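Local structure of galectin (Ovis aries, 6N44) at residues C19-K23 with S135-L139; P89-Q93 with F104-K108. The protein is a galectin that probably binds carbohydrates such as beta-galactosides and associates with a second copy of itself. All coordinates share one frame; numbering follows the deposited sequence.

How the contacts relate
After strand 10-13 the chain enters strand 19-28, whose start supplies the first half of contact 1. It then runs through strands 37-43 to 72-80 of the other sheet and reaches 89-93. Contact 2 closes a short hairpin loop there, when 104-108 folds back on 89-93. Only at the C terminus does 135-139 return to 19-23, so contact 1 closes a far longer loop that encloses contact 2 without crossing it. Both tie together the five-stranded sheet, in which strands 19-28 and 90-97 are neighbours. The contact centres lie about 12 Å apart, M21 SD approaches Q93 NE2 at 3.4 Å, and both contacts reach the second subunit.

Contact 1. Residues C19-K23 with S135-L139; sequences CYMVK and SVDTL
V22 and T138 form a non-hydrogen-bonded antiparallel pair where strand 19-28 meets the C-terminal strand 131-138, the outermost on this side of the five-stranded sheet within the chain. The short strand axes come within 4.7 Å and run 173° apart, which establishes the antiparallel sense. The adjoining pair, K23 with D137, is hydrogen-bonded in both directions: K23 N to D137 O at 2.8 Å and D137 N to K23 O at 2.9 Å. L139 N extends the pattern to M21 O (2.9 Å), holding the terminal residue beside the strand.

On the face carrying Y20, V22 and T138, the methyls V22 CG2 and T138 CG2 lie side by side, 4.1 Å apart. V22 CG2 also sits in the plane of the Y20 ring, at its edge. With CG anti to the backbone N (chi1 -169°), Y20 sends its ring slantwise across to T138, and Y20 OH comes 3.3 Å from T138 CB.

The other face is polar at one end. A water donates to K23 O and to D137 OD2, the latter at 2.7 Å, and accepts from S135 OG, so K23 O takes a second bond besides that from D137 N. K23 NZ and D137 OD2 remain 6.7 Å apart, too far for a direct charge pair, and L139 O accepts a hydrogen bond from K23 NZ of the second subunit.

V22 and V136 rest on L125 of strand 124-129, joining the two sheets of the galectin sandwich. Strand 90-97 flanks strand 19-28 on its other side, while strand 131-138 forms the edge.

Contact 2. Residues P89-Q93 with F104-K108; sequences PFELQ and FVNNK
A chi1 of -59° sets CG of N106 opposite its own carbonyl carbon, and the short side chain thereby brings OD1 back to the N of E91. In Q93, a chi1 of -75° places CG beside the backbone N, and the extended chain then carries Q93 OE1 to 3.9 Å from F104 CB. This is the open end of the beta hairpin of strands 90-97 and 100-105, where the second strand runs into a type I' turn, V105 to K108, that contains N106. Evidence for the pairing is the set of backbone bonds: Q93 N reaches F104 O at 2.8 Å and is almost straight (178°), F104 N returns to Q93 O, and N106 N donates to E91 O at 2.8 Å. Because the chain veers off at N106, its amide OD1, 2.9 Å from E91 N, serves as the acceptor and completes a reciprocal pair of bonds.

L92 and V105 form the non-hydrogen-bonded pair between, their side chains meeting aslant with CD1 of L92 3.9 Å from CG2 of V105. L92 and F90 also touch L38 of strand 37-43, so this face belongs to the interior between the sheets.

On the face of Q93 and F104, Q93 NE2 hydrogen-bonds to C19 O of the second subunit, whereas Q93 OE1 and E91 O compete for a water, 2.7 Å from Q93 OE1, that accepts from N107 N at 2.8 Å.

Contact 1. Residues C19-K23 with S135-L139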
loop_
_atom_site.group_PDB
_atom_site.type_symbol
_atom_site.label_atom_id
_atom_site.label_comp_id
_atom_site.label_asym_id
_atom_site.label_seq_id
_atom_site.Cartn_x
_atom_site.Cartn_y
_atom_site.Cartn_z
ATOM N N CYS A 19 -1.319 4.888 5.717
ATOM C CA CYS A 19 -0.724 4.360 4.487
ATOM C C CYS A 19 -0.561 2.857 4.704
ATOM O O CYS A 19 0.482 2.406 5.181
ATOM C CB CYS A 19 0.611 5.014 4.155
ATOM S SG CYS A 19 1.293 4.373 2.602
ATOM N N TYR A 20 -1.605 2.105 4.354
ATOM C CA TYR A 20 -1.731 0.695 4.714
ATOM C C TYR A 20 -2.370 -0.073 3.564
ATOM O O TYR A 20 -3.351 0.389 2.979
ATOM C CB TYR A 20 -2.582 0.549 5.981
ATOM C CG TYR A 20 -2.582 -0.824 6.601
ATOM C CD1 TYR A 20 -1.727 -1.125 7.667
ATOM C CD2 TYR A 20 -3.436 -1.814 6.142
ATOM C CE1 TYR A 20 -1.728 -2.377 8.254
ATOM C CE2 TYR A 20 -3.451 -3.082 6.719
ATOM C CZ TYR A 20 -2.594 -3.356 7.766
ATOM O OH TYR A 20 -2.624 -4.593 8.350
ATOM N N MET A 21 -1.832 -1.250 3.255
ATOM C CA MET A 21 -2.308 -2.036 2.126
ATOM C C MET A 21 -2.666 -3.445 2.561
ATOM O O MET A 21 -1.916 -4.077 3.313
ATOM C CB MET A 21 -1.282 -2.122 1.014
ATOM C CG MET A 21 -1.817 -2.899 -0.193
ATOM S SD MET A 21 -0.564 -3.047 -1.463
ATOM C CE MET A 21 -0.167 -1.323 -1.682
ATOM N N VAL A 22 -3.821 -3.915 2.089
ATOM C CA VAL A 22 -4.240 -5.310 2.159
ATOM C C VAL A 22 -4.286 -5.839 0.735
ATOM O O VAL A 22 -4.894 -5.210 -0.142
ATOM C CB VAL A 22 -5.627 -5.459 2.812
ATOM C CG1 VAL A 22 -6.047 -6.951 2.844
ATOM C CG2 VAL A 22 -5.660 -4.825 4.211
ATOM N N LYS A 23 -3.658 -6.989 0.500
ATOM C CA LYS A 23 -3.699 -7.636 -0.806
ATOM C C LYS A 23 -4.210 -9.058 -0.639
ATOM O O LYS A 23 -3.557 -9.879 0.010
ATOM C CB LYS A 23 -2.331 -7.661 -1.479
ATOM C CG LYS A 23 -2.423 -8.243 -2.890
ATOM C CD LYS A 23 -1.080 -8.418 -3.551
ATOM C CE LYS A 23 -0.303 -7.111 -3.592
ATOM N NZ LYS A 23 0.889 -7.242 -4.506
ATOM N N SER A 135 -3.932 -16.202 -0.621
ATOM C CA SER A 135 -3.025 -15.410 0.205
ATOM C C SER A 135 -3.697 -14.116 0.632
ATOM O O SER A 135 -4.596 -13.602 -0.040
ATOM C CB SER A 135 -1.710 -15.089 -0.513
ATOM O OG SER A 135 -1.946 -14.385 -1.716
ATOM N N VAL A 136 -3.256 -13.617 1.781
ATOM C CA VAL A 136 -3.665 -12.326 2.317
ATOM C C VAL A 136 -2.399 -11.696 2.872
ATOM O O VAL A 136 -1.759 -12.268 3.759
ATOM C CB VAL A 136 -4.730 -12.449 3.421
ATOM C CG1 VAL A 136 -5.078 -11.060 3.999
ATOM C CG2 VAL A 136 -5.991 -13.185 2.914
ATOM N N ASP A 137 -2.013 -10.548 2.334
ATOM C CA ASP A 137 -0.808 -9.880 2.771
ATOM C C ASP A 137 -1.148 -8.460 3.170
ATOM O O ASP A 137 -2.046 -7.837 2.595
ATOM C CB ASP A 137 0.252 -9.882 1.670
ATOM C CG ASP A 137 0.778 -11.258 1.393
ATOM O OD1 ASP A 137 1.526 -11.766 2.249
ATOM O OD2 ASP A 137 0.438 -11.846 0.336
ATOM N N THR A 138 -0.422 -7.945 4.162
ATOM C CA THR A 138 -0.617 -6.575 4.605
ATOM C C THR A 138 0.733 -5.883 4.758
ATOM O O THR A 138 1.753 -6.509 5.062
ATOM C CB THR A 138 -1.398 -6.503 5.930
ATOM O OG1 THR A 138 -0.605 -7.059 6.982
ATOM C CG2 THR A 138 -2.740 -7.265 5.849
ATOM N N LEU A 139 0.717 -4.579 4.529
ATOM C CA LEU A 139 1.883 -3.723 4.692
ATOM C C LEU A 139 1.408 -2.274 4.906
ATOM O O LEU A 139 1.918 -1.594 5.803
ATOM C CB LEU A 139 2.813 -3.810 3.477
ATOM C CG LEU A 139 4.126 -3.062 3.635
ATOM C CD1 LEU A 139 5.001 -3.737 4.699
ATOM C CD2 LEU A 139 4.847 -2.958 2.289
HETATM O O HOH W 1 -1.833 -11.661 -1.146
#

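Contact 2. Residues P89-Q93 with F104-K108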
loop_
_atom_site.group_PDB
_atom_site.type_symbol
_atom_site.label_atom_id
_atom_site.label_comp_id
_atom_site.label_asym_id
_atom_site.label_seq_id
_atom_site.Cartn_x
_atom_site.Cartn_y
_atom_site.Cartn_z
ATOM N N PRO A 89 -8.839 -16.401 -11.181
ATOM C CA PRO A 89 -8.258 -15.848 -9.954
ATOM C C PRO A 89 -8.123 -14.339 -10.072
ATOM O O PRO A 89 -7.844 -13.803 -11.148
ATOM C CB PRO A 89 -6.894 -16.541 -9.858
ATOM C CG PRO A 89 -7.078 -17.819 -10.656
ATOM C CD PRO A 89 -7.964 -17.402 -11.808
ATOM N N PHE A 90 -8.368 -13.651 -8.964
ATOM C CA PHE A 90 -8.310 -12.198 -8.930
ATOM C C PHE A 90 -7.408 -11.748 -7.791
ATOM O O PHE A 90 -7.150 -12.484 -6.827
ATOM C CB PHE A 90 -9.716 -11.574 -8.786
ATOM C CG PHE A 90 -10.481 -12.030 -7.548
ATOM C CD1 PHE A 90 -10.342 -11.364 -6.330
ATOM C CD2 PHE A 90 -11.351 -13.111 -7.610
ATOM C CE1 PHE A 90 -11.051 -11.783 -5.185
ATOM C CE2 PHE A 90 -12.061 -13.540 -6.459
ATOM C CZ PHE A 90 -11.915 -12.874 -5.256
ATOM N N GLU A 91 -6.935 -10.519 -7.923
ATOM C CA GLU A 91 -6.214 -9.826 -6.872
ATOM C C GLU A 91 -7.033 -8.626 -6.420
ATOM O O GLU A 91 -7.255 -7.691 -7.197
ATOM C CB GLU A 91 -4.841 -9.376 -7.362
ATOM C CG GLU A 91 -4.104 -8.573 -6.338
ATOM C CD GLU A 91 -2.751 -8.120 -6.855
ATOM O OE1 GLU A 91 -2.465 -6.909 -6.758
ATOM O OE2 GLU A 91 -2.000 -8.978 -7.379
ATOM N N LEU A 92 -7.468 -8.651 -5.169
ATOM C CA LEU A 92 -8.257 -7.584 -4.575
ATOM C C LEU A 92 -7.376 -6.825 -3.588
ATOM O O LEU A 92 -6.815 -7.427 -2.660
ATOM C CB LEU A 92 -9.497 -8.161 -3.895
ATOM C CG LEU A 92 -10.296 -7.270 -2.947
ATOM C CD1 LEU A 92 -10.942 -6.079 -3.679
ATOM C CD2 LEU A 92 -11.348 -8.115 -2.250
ATOM N N GLN A 93 -7.252 -5.512 -3.789
ATOM C CA GLN A 93 -6.433 -4.661 -2.928
ATOM C C GLN A 93 -7.281 -3.607 -2.237
ATOM O O GLN A 93 -8.083 -2.925 -2.890
ATOM C CB GLN A 93 -5.341 -3.942 -3.722
ATOM C CG GLN A 93 -4.175 -4.796 -4.144
ATOM C CD GLN A 93 -3.245 -4.004 -5.037
ATOM O OE1 GLN A 93 -3.592 -3.689 -6.185
ATOM N NE2 GLN A 93 -2.080 -3.620 -4.496
ATOM N N PHE A 104 -8.997 -1.765 -5.396
ATOM C CA PHE A 104 -8.481 -2.153 -6.697
ATOM C C PHE A 104 -8.711 -3.642 -6.875
ATOM O O PHE A 104 -8.615 -4.418 -5.918
ATOM C CB PHE A 104 -6.968 -1.861 -6.838
ATOM C CG PHE A 104 -6.604 -0.425 -6.635
ATOM C CD1 PHE A 104 -6.359 0.403 -7.727
ATOM C CD2 PHE A 104 -6.517 0.105 -5.356
ATOM C CE1 PHE A 104 -6.008 1.744 -7.544
ATOM C CE2 PHE A 104 -6.176 1.443 -5.160
ATOM C CZ PHE A 104 -5.929 2.262 -6.270
ATOM N N VAL A 105 -9.020 -4.033 -8.103
ATOM C CA VAL A 105 -9.074 -5.427 -8.499
ATOM C C VAL A 105 -8.204 -5.576 -9.740
ATOM O O VAL A 105 -8.387 -4.845 -10.718
ATOM C CB VAL A 105 -10.517 -5.886 -8.779
ATOM C CG1 VAL A 105 -10.503 -7.321 -9.293
ATOM C CG2 VAL A 105 -11.388 -5.748 -7.526
ATOM N N ASN A 106 -7.261 -6.514 -9.698
ATOM C CA ASN A 106 -6.348 -6.765 -10.816
ATOM C C ASN A 106 -5.708 -5.469 -11.314
ATOM O O ASN A 106 -5.657 -5.186 -12.510
ATOM C CB ASN A 106 -7.069 -7.500 -11.943
ATOM C CG ASN A 106 -7.643 -8.832 -11.481
ATOM O OD1 ASN A 106 -7.061 -9.488 -10.630
ATOM N ND2 ASN A 106 -8.796 -9.219 -12.020
ATOM N N ASN A 107 -5.234 -4.662 -10.367
ATOM C CA ASN A 107 -4.513 -3.419 -10.633
ATOM C C ASN A 107 -5.400 -2.314 -11.202
ATOM O O ASN A 107 -4.876 -1.305 -11.664
ATOM C CB ASN A 107 -3.316 -3.645 -11.577
ATOM C CG ASN A 107 -2.348 -4.703 -11.051
ATOM O OD1 ASN A 107 -2.049 -4.751 -9.853
ATOM N ND2 ASN A 107 -1.857 -5.560 -11.949
ATOM N N LYS A 108 -6.727 -2.467 -11.179
ATOM C CA LYS A 108 -7.596 -1.404 -11.663
ATOM C C LYS A 108 -8.441 -0.849 -10.524
ATOM O O LYS A 108 -8.933 -1.618 -9.695
ATOM C CB LYS A 108 -8.513 -1.900 -12.798
ATOM C CG LYS A 108 -7.727 -2.356 -14.038
ATOM C CD LYS A 108 -8.330 -1.834 -15.315
ATOM C CE LYS A 108 -7.584 -2.357 -16.541
ATOM N NZ LYS A 108 -8.454 -2.292 -17.751
HETATM O O HOH W 2 -9.979 -11.971 -12.270
HETATM O O HOH W 3 -5.247 -5.261 -7.614
HETATM O O HOH W 4 -0.574 -6.636 -9.587
#